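Local coordinates for protein ParA (Salmonella enterica subsp. enterica serovar Newport str. SL317, PDB 3EZF) that probably acts in plasmid partition as a P-loop ATPase and, under the control of ADP, in transcriptional regulation through a winged helix-turn-helix DNA-binding domain, at residues A[45-50]-A[55-60]; A[51-56]-A[94-99]; A[62-67]-A[83-88]. All blocks are in the same frame, centred on the assembly; numbering follows the deposited sequence.

Contact 1. Residues A[45-50]-A[55-60]. With SO4 (sulfate ion), chain F; SO4 (sulfate ion), chain H.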
loop_
_atom_site.group_PDB
_atom_site.type_symbol
_atom_site.label_atom_id
_atom_site.label_comp_id
_atom_site.label_asym_id
_atom_site.label_seq_id
_atom_site.Cartn_x
_atom_site.Cartn_y
_atom_site.Cartn_z
ATOM N N THR A 45 25.441 -17.253 25.646
ATOM C CA THR A 45 26.266 -17.685 26.761
ATOM C C THR A 45 26.684 -19.071 26.332
ATOM O O THR A 45 26.003 -19.687 25.508
ATOM C CB THR A 45 25.443 -17.835 28.036
ATOM O OG1 THR A 45 25.105 -16.548 28.554
ATOM C CG2 THR A 45 26.226 -18.603 29.072
ATOM N N ARG A 46 27.790 -19.575 26.866
ATOM C CA ARG A 46 28.217 -20.918 26.495
ATOM C C ARG A 46 27.078 -21.901 26.602
ATOM O O ARG A 46 26.783 -22.621 25.660
ATOM C CB ARG A 46 29.332 -21.374 27.393
ATOM C CG ARG A 46 30.522 -20.593 27.116
ATOM C CD ARG A 46 31.141 -20.336 28.346
ATOM N NE ARG A 46 32.325 -21.170 28.546
ATOM C CZ ARG A 46 33.038 -21.134 29.657
ATOM N NH1 ARG A 46 32.602 -20.296 30.591
ATOM N NH2 ARG A 46 34.137 -21.898 29.850
ATOM N N ASN A 47 26.436 -21.915 27.762
ATOM C CA ASN A 47 25.335 -22.821 28.013
ATOM C C ASN A 47 24.285 -22.680 26.948
ATOM O O ASN A 47 23.603 -23.640 26.612
ATOM C CB ASN A 47 24.731 -22.540 29.384
ATOM C CG ASN A 47 25.772 -22.601 30.497
ATOM O OD1 ASN A 47 26.589 -23.520 30.553
ATOM N ND2 ASN A 47 25.740 -21.623 31.389
ATOM N N ALA A 48 24.148 -21.475 26.418
ATOM C CA ALA A 48 23.176 -21.241 25.369
ATOM C C ALA A 48 23.642 -21.947 24.099
ATOM O O ALA A 48 22.872 -22.690 23.489
ATOM C CB ALA A 48 23.027 -19.757 25.128
ATOM N N VAL A 49 24.900 -21.730 23.705
ATOM C CA VAL A 49 25.428 -22.369 22.495
ATOM C C VAL A 49 25.365 -23.892 22.620
ATOM O O VAL A 49 25.175 -24.601 21.627
ATOM C CB VAL A 49 26.902 -21.956 22.218
ATOM C CG1 VAL A 49 27.339 -22.455 20.846
ATOM C CG2 VAL A 49 27.047 -20.449 22.313
ATOM N N ALA A 50 25.515 -24.384 23.847
ATOM C CA ALA A 50 25.480 -25.814 24.109
ATOM C C ALA A 50 24.083 -26.342 23.822
ATOM O O ALA A 50 23.928 -27.444 23.290
ATOM C CB ALA A 50 25.872 -26.094 25.550
ATOM N N LEU A 55 25.316 -29.752 19.292
ATOM C CA LEU A 55 26.310 -29.228 20.229
ATOM C C LEU A 55 25.952 -29.556 21.679
ATOM O O LEU A 55 24.807 -29.890 21.993
ATOM C CB LEU A 55 26.447 -27.703 20.078
ATOM C CG LEU A 55 26.769 -27.105 18.698
ATOM C CD1 LEU A 55 26.847 -25.610 18.832
ATOM C CD2 LEU A 55 28.061 -27.651 18.130
ATOM N N SER A 56 26.939 -29.436 22.557
ATOM C CA SER A 56 26.772 -29.721 23.964
ATOM C C SER A 56 27.840 -28.954 24.720
ATOM O O SER A 56 28.804 -28.489 24.122
ATOM C CB SER A 56 26.964 -31.208 24.194
ATOM O OG SER A 56 28.310 -31.563 23.943
ATOM N N ARG A 57 27.684 -28.836 26.035
ATOM C CA ARG A 57 28.663 -28.120 26.843
ATOM C C ARG A 57 30.076 -28.691 26.690
ATOM O O ARG A 57 31.058 -28.000 26.944
ATOM C CB ARG A 57 28.244 -28.115 28.318
ATOM C CG ARG A 57 26.938 -27.355 28.602
ATOM C CD ARG A 57 26.816 -26.972 30.080
ATOM N NE ARG A 57 25.578 -26.252 30.388
ATOM C CZ ARG A 57 25.252 -25.812 31.605
ATOM N NH1 ARG A 57 26.071 -26.011 32.624
ATOM N NH2 ARG A 57 24.105 -25.171 31.813
ATOM N N ARG A 58 30.179 -29.949 26.262
ATOM C CA ARG A 58 31.483 -30.583 26.079
ATOM C C ARG A 58 32.044 -30.157 24.731
ATOM O O ARG A 58 33.233 -29.852 24.627
ATOM C CB ARG A 58 31.350 -32.110 26.145
ATOM C CG ARG A 58 32.671 -32.880 26.165
ATOM C CD ARG A 58 33.216 -33.146 24.771
ATOM N NE ARG A 58 32.350 -34.044 24.003
ATOM C CZ ARG A 58 32.532 -34.356 22.720
ATOM N NH1 ARG A 58 31.692 -35.184 22.108
ATOM N NH2 ARG A 58 33.548 -33.830 22.043
ATOM N N ILE A 59 31.183 -30.128 23.709
ATOM C CA ILE A 59 31.593 -29.733 22.356
ATOM C C ILE A 59 32.111 -28.292 22.366
ATOM O O ILE A 59 33.228 -28.013 21.927
ATOM C CB ILE A 59 30.414 -29.762 21.357
ATOM C CG1 ILE A 59 29.674 -31.102 21.420
ATOM C CG2 ILE A 59 30.927 -29.438 19.951
ATOM C CD1 ILE A 59 30.379 -32.239 20.781
ATOM N N VAL A 60 31.272 -27.387 22.861
ATOM C CA VAL A 60 31.595 -25.972 22.943
ATOM C C VAL A 60 32.895 -25.698 23.677
ATOM O O VAL A 60 33.815 -25.103 23.127
ATOM C CB VAL A 60 30.454 -25.204 23.643
ATOM C CG1 VAL A 60 30.912 -23.812 24.025
ATOM C CG2 VAL A 60 29.235 -25.139 22.720
HETATM S S SO4 F . 24.084 -18.897 31.938
HETATM O O1 SO4 F . 25.529 -18.895 31.661
HETATM O O2 SO4 F . 23.571 -20.276 31.874
HETATM O O3 SO4 F . 23.375 -18.062 30.951
HETATM O O4 SO4 F . 23.867 -18.355 33.290
HETATM S S SO4 H . 33.257 -35.905 18.935
HETATM O O1 SO4 H . 34.570 -35.536 19.502
HETATM O O2 SO4 H . 33.455 -36.763 17.748
HETATM O O3 SO4 H . 32.536 -34.678 18.546
HETATM O O4 SO4 H . 32.464 -36.642 19.937
#

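Contact 2. Residues A[51-56]-A[94-99]. With SO4 (sulfate ion), chain D; SO4 (sulfate ion), chain H.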
loop_
_atom_site.group_PDB
_atom_site.type_symbol
_atom_site.label_atom_id
_atom_site.label_comp_id
_atom_site.label_asym_id
_atom_site.label_seq_id
_atom_site.Cartn_x
_atom_site.Cartn_y
_atom_site.Cartn_z
ATOM N N LYS A 51 23.064 -25.553 24.150
ATOM C CA LYS A 51 21.696 -25.976 23.898
ATOM C C LYS A 51 21.360 -25.981 22.409
ATOM O O LYS A 51 20.266 -26.382 22.022
ATOM C CB LYS A 51 20.706 -25.076 24.622
ATOM C CG LYS A 51 20.935 -24.988 26.112
ATOM C CD LYS A 51 19.728 -24.406 26.841
ATOM C CE LYS A 51 18.996 -25.503 27.610
ATOM N NZ LYS A 51 17.901 -24.978 28.477
ATOM N N LEU A 52 22.286 -25.537 21.567
ATOM C CA LEU A 52 22.046 -25.509 20.128
ATOM C C LEU A 52 22.267 -26.872 19.476
ATOM O O LEU A 52 23.024 -27.693 19.979
ATOM C CB LEU A 52 22.947 -24.458 19.473
ATOM C CG LEU A 52 22.305 -23.107 19.130
ATOM C CD1 LEU A 52 21.285 -22.703 20.186
ATOM C CD2 LEU A 52 23.403 -22.050 18.981
ATOM N N PRO A 53 21.604 -27.124 18.339
ATOM C CA PRO A 53 21.710 -28.383 17.602
ATOM C C PRO A 53 23.133 -28.880 17.401
ATOM O O PRO A 53 24.050 -28.100 17.208
ATOM C CB PRO A 53 21.034 -28.059 16.268
ATOM C CG PRO A 53 19.998 -27.099 16.661
ATOM C CD PRO A 53 20.733 -26.183 17.614
ATOM N N LYS A 54 23.293 -30.194 17.435
ATOM C CA LYS A 54 24.579 -30.838 17.236
ATOM C C LYS A 54 25.688 -30.336 18.157
ATOM O O LYS A 54 26.870 -30.488 17.841
ATOM C CB LYS A 54 25.003 -30.671 15.776
ATOM C CG LYS A 54 23.876 -30.928 14.793
ATOM C CD LYS A 54 23.255 -32.316 14.984
ATOM C CE LYS A 54 23.955 -33.391 14.170
ATOM N NZ LYS A 54 23.653 -33.266 12.707
ATOM N N LEU A 55 25.316 -29.752 19.292
ATOM C CA LEU A 55 26.310 -29.228 20.229
ATOM C C LEU A 55 25.952 -29.556 21.679
ATOM O O LEU A 55 24.807 -29.890 21.993
ATOM C CB LEU A 55 26.447 -27.703 20.078
ATOM C CG LEU A 55 26.769 -27.105 18.698
ATOM C CD1 LEU A 55 26.847 -25.610 18.832
ATOM C CD2 LEU A 55 28.061 -27.651 18.130
ATOM N N SER A 56 26.939 -29.436 22.557
ATOM C CA SER A 56 26.772 -29.721 23.964
ATOM C C SER A 56 27.840 -28.954 24.720
ATOM O O SER A 56 28.804 -28.489 24.122
ATOM C CB SER A 56 26.964 -31.208 24.194
ATOM O OG SER A 56 28.310 -31.563 23.943
ATOM N N ASP A 94 31.298 -20.023 13.471
ATOM C CA ASP A 94 32.672 -20.470 13.346
ATOM C C ASP A 94 32.949 -21.732 14.172
ATOM O O ASP A 94 33.833 -22.523 13.824
ATOM C CB ASP A 94 33.638 -19.344 13.727
ATOM C CG ASP A 94 33.731 -18.267 12.654
ATOM O OD1 ASP A 94 33.587 -18.586 11.451
ATOM O OD2 ASP A 94 33.966 -17.102 13.012
ATOM N N ILE A 95 32.200 -21.926 15.257
ATOM C CA ILE A 95 32.375 -23.115 16.085
ATOM C C ILE A 95 31.797 -24.282 15.308
ATOM O O ILE A 95 32.349 -25.382 15.334
ATOM C CB ILE A 95 31.634 -23.005 17.442
ATOM C CG1 ILE A 95 32.475 -22.206 18.443
ATOM C CG2 ILE A 95 31.335 -24.401 17.989
ATOM C CD1 ILE A 95 31.789 -21.946 19.740
ATOM N N TYR A 96 30.679 -24.038 14.624
ATOM C CA TYR A 96 30.020 -25.072 13.822
ATOM C C TYR A 96 30.933 -25.406 12.654
ATOM O O TYR A 96 30.935 -26.537 12.142
ATOM C CB TYR A 96 28.681 -24.581 13.262
ATOM C CG TYR A 96 27.483 -24.763 14.157
ATOM C CD1 TYR A 96 26.803 -23.666 14.672
ATOM C CD2 TYR A 96 26.993 -26.035 14.444
ATOM C CE1 TYR A 96 25.669 -23.835 15.455
ATOM C CE2 TYR A 96 25.851 -26.221 15.230
ATOM C CZ TYR A 96 25.191 -25.117 15.731
ATOM O OH TYR A 96 24.069 -25.276 16.522
ATOM N N ALA A 97 31.705 -24.412 12.222
ATOM C CA ALA A 97 32.609 -24.608 11.097
ATOM C C ALA A 97 33.821 -25.401 11.567
ATOM O O ALA A 97 34.317 -26.290 10.865
ATOM C CB ALA A 97 33.036 -23.267 10.522
ATOM N N HIS A 98 34.295 -25.084 12.764
ATOM C CA HIS A 98 35.432 -25.792 13.310
ATOM C C HIS A 98 35.021 -27.251 13.518
ATOM O O HIS A 98 35.795 -28.165 13.273
ATOM C CB HIS A 98 35.832 -25.159 14.628
ATOM C CG HIS A 98 36.971 -25.846 15.296
ATOM N ND1 HIS A 98 37.042 -25.997 16.666
ATOM C CD2 HIS A 98 38.072 -26.449 14.794
ATOM C CE1 HIS A 98 38.134 -26.671 16.973
ATOM N NE2 HIS A 98 38.776 -26.958 15.858
ATOM N N ARG A 99 33.784 -27.458 13.953
ATOM C CA ARG A 99 33.243 -28.795 14.184
ATOM C C ARG A 99 32.946 -29.482 12.854
ATOM O O ARG A 99 32.283 -30.526 12.803
ATOM C CB ARG A 99 31.957 -28.689 15.009
ATOM C CG ARG A 99 32.003 -29.431 16.325
ATOM C CD ARG A 99 33.333 -29.176 17.019
ATOM N NE ARG A 99 33.515 -29.969 18.232
ATOM C CZ ARG A 99 33.242 -31.265 18.333
ATOM N NH1 ARG A 99 32.761 -31.939 17.294
ATOM N NH2 ARG A 99 33.456 -31.893 19.483
HETATM S S SO4 D . 20.056 -33.757 12.156
HETATM O O1 SO4 D . 21.341 -34.205 11.578
HETATM O O2 SO4 D . 19.275 -33.067 11.113
HETATM O O3 SO4 D . 20.312 -32.833 13.277
HETATM O O4 SO4 D . 19.295 -34.920 12.658
HETATM S S SO4 H . 33.257 -35.905 18.935
HETATM O O1 SO4 H . 34.570 -35.536 19.502
HETATM O O2 SO4 H . 33.455 -36.763 17.748
HETATM O O3 SO4 H . 32.536 -34.678 18.546
HETATM O O4 SO4 H . 32.464 -36.642 19.937
#

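Contact 3. Residues A[62-67]-A[83-88]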
loop_
_atom_site.group_PDB
_atom_site.type_symbol
_atom_site.label_atom_id
_atom_site.label_comp_id
_atom_site.label_asym_id
_atom_site.label_seq_id
_atom_site.Cartn_x
_atom_site.Cartn_y
_atom_site.Cartn_z
ATOM N N GLN A 62 35.238 -27.496 24.261
ATOM C CA GLN A 62 36.348 -28.104 23.555
ATOM C C GLN A 62 36.620 -27.326 22.286
ATOM O O GLN A 62 37.765 -27.130 21.904
ATOM C CB GLN A 62 36.010 -29.547 23.215
ATOM C CG GLN A 62 37.161 -30.352 22.671
ATOM C CD GLN A 62 36.702 -31.704 22.155
ATOM O OE1 GLN A 62 36.070 -32.477 22.882
ATOM N NE2 GLN A 62 37.011 -31.997 20.894
ATOM N N ALA A 63 35.558 -26.888 21.623
ATOM C CA ALA A 63 35.691 -26.102 20.397
ATOM C C ALA A 63 36.426 -24.804 20.723
ATOM O O ALA A 63 37.391 -24.447 20.049
ATOM C CB ALA A 63 34.318 -25.784 19.825
ATOM N N ILE A 64 35.969 -24.103 21.761
ATOM C CA ILE A 64 36.594 -22.852 22.162
ATOM C C ILE A 64 38.052 -23.054 22.548
ATOM O O ILE A 64 38.921 -22.335 22.065
ATOM C CB ILE A 64 35.822 -22.187 23.321
ATOM C CG1 ILE A 64 34.499 -21.634 22.781
ATOM C CG2 ILE A 64 36.650 -21.084 23.947
ATOM C CD1 ILE A 64 33.712 -20.822 23.754
ATOM N N LYS A 65 38.322 -24.036 23.402
ATOM C CA LYS A 65 39.692 -24.337 23.827
ATOM C C LYS A 65 40.560 -24.544 22.585
ATOM O O LYS A 65 41.541 -23.837 22.362
ATOM C CB LYS A 65 39.708 -25.611 24.689
ATOM C CG LYS A 65 41.106 -26.156 24.993
ATOM C CD LYS A 65 41.095 -27.641 25.389
ATOM C CE LYS A 65 40.864 -27.885 26.878
ATOM N NZ LYS A 65 39.432 -27.984 27.271
ATOM N N GLU A 66 40.180 -25.515 21.771
ATOM C CA GLU A 66 40.926 -25.808 20.564
ATOM C C GLU A 66 41.128 -24.575 19.690
ATOM O O GLU A 66 42.248 -24.295 19.277
ATOM C CB GLU A 66 40.219 -26.902 19.752
ATOM C CG GLU A 66 40.140 -28.253 20.446
ATOM C CD GLU A 66 39.649 -29.368 19.529
ATOM O OE1 GLU A 66 39.745 -30.552 19.943
ATOM O OE2 GLU A 66 39.170 -29.066 18.402
ATOM N N MET A 67 40.050 -23.840 19.419
ATOM C CA MET A 67 40.099 -22.648 18.567
ATOM C C MET A 67 40.988 -21.523 19.070
ATOM O O MET A 67 41.613 -20.825 18.272
ATOM C CB MET A 67 38.687 -22.100 18.337
ATOM C CG MET A 67 37.915 -22.801 17.228
ATOM S SD MET A 67 36.148 -22.437 17.298
ATOM C CE MET A 67 36.008 -20.988 16.257
ATOM N N GLU A 83 35.476 -11.515 33.765
ATOM C CA GLU A 83 35.319 -11.567 32.235
ATOM C C GLU A 83 34.207 -12.619 32.017
ATOM O O GLU A 83 34.134 -13.575 32.788
ATOM C CB GLU A 83 36.539 -12.118 31.404
ATOM C CG GLU A 83 36.670 -11.619 29.944
ATOM C CD GLU A 83 36.905 -10.136 29.925
ATOM O OE1 GLU A 83 37.956 -9.679 30.437
ATOM O OE2 GLU A 83 36.022 -9.417 29.425
ATOM N N GLN A 84 33.407 -12.516 30.951
ATOM C CA GLN A 84 32.295 -13.451 30.656
ATOM C C GLN A 84 32.595 -14.397 29.486
ATOM O O GLN A 84 33.547 -15.180 29.536
ATOM C CB GLN A 84 31.059 -12.638 30.310
ATOM C CG GLN A 84 30.172 -12.345 31.472
ATOM C CD GLN A 84 29.517 -13.592 31.982
ATOM O OE1 GLN A 84 29.419 -14.572 31.255
ATOM N NE2 GLN A 84 29.050 -13.569 33.228
ATOM N N TYR A 85 31.780 -14.299 28.437
ATOM C CA TYR A 85 31.895 -15.113 27.226
ATOM C C TYR A 85 30.559 -14.962 26.545
ATOM O O TYR A 85 29.606 -15.655 26.882
ATOM C CB TYR A 85 32.118 -16.591 27.549
ATOM C CG TYR A 85 33.454 -17.131 27.078
ATOM C CD1 TYR A 85 34.233 -17.935 27.912
ATOM C CD2 TYR A 85 33.957 -16.811 25.819
ATOM C CE1 TYR A 85 35.476 -18.394 27.511
ATOM C CE2 TYR A 85 35.197 -17.267 25.406
ATOM C CZ TYR A 85 35.958 -18.057 26.262
ATOM O OH TYR A 85 37.222 -18.483 25.905
ATOM N N ALA A 86 30.487 -14.028 25.606
ATOM C CA ALA A 86 29.260 -13.772 24.881
ATOM C C ALA A 86 29.579 -13.906 23.422
ATOM O O ALA A 86 29.910 -12.922 22.777
ATOM C CB ALA A 86 28.769 -12.376 25.178
ATOM N N LEU A 87 29.482 -15.127 22.904
ATOM C CA LEU A 87 29.795 -15.397 21.506
ATOM C C LEU A 87 28.739 -14.775 20.612
ATOM O O LEU A 87 27.562 -14.737 20.968
ATOM C CB LEU A 87 29.851 -16.912 21.236
ATOM C CG LEU A 87 30.346 -17.920 22.273
ATOM C CD1 LEU A 87 30.536 -19.245 21.557
ATOM C CD2 LEU A 87 31.650 -17.474 22.911
ATOM N N THR A 88 29.174 -14.295 19.450
ATOM C CA THR A 88 28.279 -13.674 18.475
ATOM C C THR A 88 27.800 -14.690 17.453
ATOM O O THR A 88 28.317 -15.798 17.374
ATOM C CB THR A 88 28.991 -12.601 17.683
ATOM O OG1 THR A 88 30.044 -13.211 16.915
ATOM C CG2 THR A 88 29.559 -11.552 18.617
#

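Contact 1. Residues A[45-50]-A[55-60]
Arg-57 reaches back along helix 46-50, touching first Ala-50 and then Asn-47. Its CB lies 4.2 Å from Ala-50 CB, and its CG is closer, 3.5 Å from the same methyl. CG stands anti to the carbonyl carbon (chi1 -64°), and the chain runs extended from there to NE. This carries CD to Asn-47 OD1. The guanidinium then lies across the Asn-47 amide. One face meets Asn-47 CG toward its rim, with the two planes 31° apart. The model brings Asn-47 OD1 doubtfully close over that face. Placed there, it is poorly angled for a hydrogen bond. Asn-47 ND2 instead gives a hydrogen bond to O2 of a sulfate, at 2.6 Å.

The inner side is apolar. Val-60 CG2 packs 3.8 Å from Val-49 CG1. The same Val-49 methyl meets Leu-55 CD1, also at 3.8 Å. Ser-56 caps the second helix: Ile-59 N donates to Ser-56 OG at 3.2 Å.

The pair fits a helix-turn-helix unit in which helix 46-50 leads through a short loop into helix 57-69. Val-49 and Leu-55 continue onto helix 89-98, through Val-92 and Tyr-96. Arg-46 leans on Tyr-85, just before strand 87-88.

Contact 2. Residues A[51-56]-A[94-99]
Tyr-96 points its ring into the loop between helices 46-50 and 57-69, where Leu-52, Pro-53 and Leu-55 receive it. This is probably the turn of the helix-turn-helix, held against helix 89-98 of the winged domain. Tyr-96 OH donates a hydrogen bond of 2.9 Å to Pro-53 O. The hydroxyl comes in the carbonyl plane, on a lone pair, with a C=O...donor angle of 132°. The acceptor in turn lies at the edge of the ring, in its plane.

Leu-55 covers a face. Its CD1 sits 4.0 Å from the ring centroid and 28° off the normal, a CH-pi contact. Leu-52 crosses the tyrosine at about a right angle and sets its CB beside the hydroxyl. The ring is therefore held at its OH and over one face. CG of Tyr-96 stands anti to the carbonyl carbon (chi1 -87°), which sends the ring from the side of its helix toward the loop.

The shell behind these groups is a type II beta turn from Leu-52 to Leu-55. Pro-53 and Lys-54 fill its two central positions, and the Leu-55 N to Leu-52 O bond that closes it is weak. Beyond the turn, Leu-52 touches Gln-140, Pro-53 touches Asp-141, and Tyr-96 touches Arg-144. These lie in the loop after helix 129-138, within the ATPase part of the chain.

Basic side chains nearby bind sulfates, probably from the crystallisation liquor. Lys-54 NZ bonds O1 of one at 2.7 Å. Arg-99 shares another with Arg-58, and both its NH1, at 3.0 Å, and its NH2, at 3.1 Å, bond the single sulfate oxygen O3.

Contact 3. Residues A[62-67]-A[83-88]
Ile-64 of helix 57-69 packs against Tyr-85 and Leu-87, on the segment that leads into helix 89-98. Consistent with a winged helix-turn-helix domain, this joins what is probably the second helix of the motif to the strand after the wing. The link between them, residues 70 to 86, probably holds the wing.

The two branches of Ile-64 do different work. CG2 stands anti to the backbone N (chi1 -72° for CG1) and goes to the hydroxyl end of Tyr-85, 3.3 Å from OH and 3.9 Å from CZ. CD1, at the tip of the other branch, lies over one face of the ring, 4.2 Å above its plane and toward the rim. The two side chains run alongside one another in opposite senses, and the ring is met by both branches.

Leu-87 approaches differently. The ends of Leu-87 and Ile-64 meet head-on, with CD1 of Ile-64 4.0 Å from Leu-87 CD2. Between these two, methyl meets methyl. No hydrogen bond crosses between the segments.

The polar end of the tyrosine is satisfied by Glu-68, whose OE2 is hydrogen-bonded to Tyr-85 OH. Phe-74 packs on both Ile-64 and Tyr-85. The backbone of Leu-87 pairs with Phe-44 in a short antiparallel sheet.

On helix 57-69 itself, Gln-62 NE2 donates to Glu-66 OE1 at 3.2 Å, with an N-H...acceptor angle of 142°. It meets the oxygen from above the carboxylate plane, 59° out of it.

From the N terminus, contact 1 comes first and closes the shortest loop: helix 46-50 turns through residues 51-56 into the start of helix 57-69. Contact 2 opens in that same loop, sharing Leu-55 and Ser-56 with contact 1, and closes much later at the end of helix 89-98. Contact 3 is nested inside this larger loop. It joins the middle of helix 57-69 to residues 83-88, which lead into helix 89-98. Val-49 meets Leu-87 between contacts 1 and 3, and Ile-95 meets Leu-87 between contacts 2 and 3. Together the three tie the probable helix-turn-helix, the short strand and helix 89-98 into one unit, consistent with a winged domain.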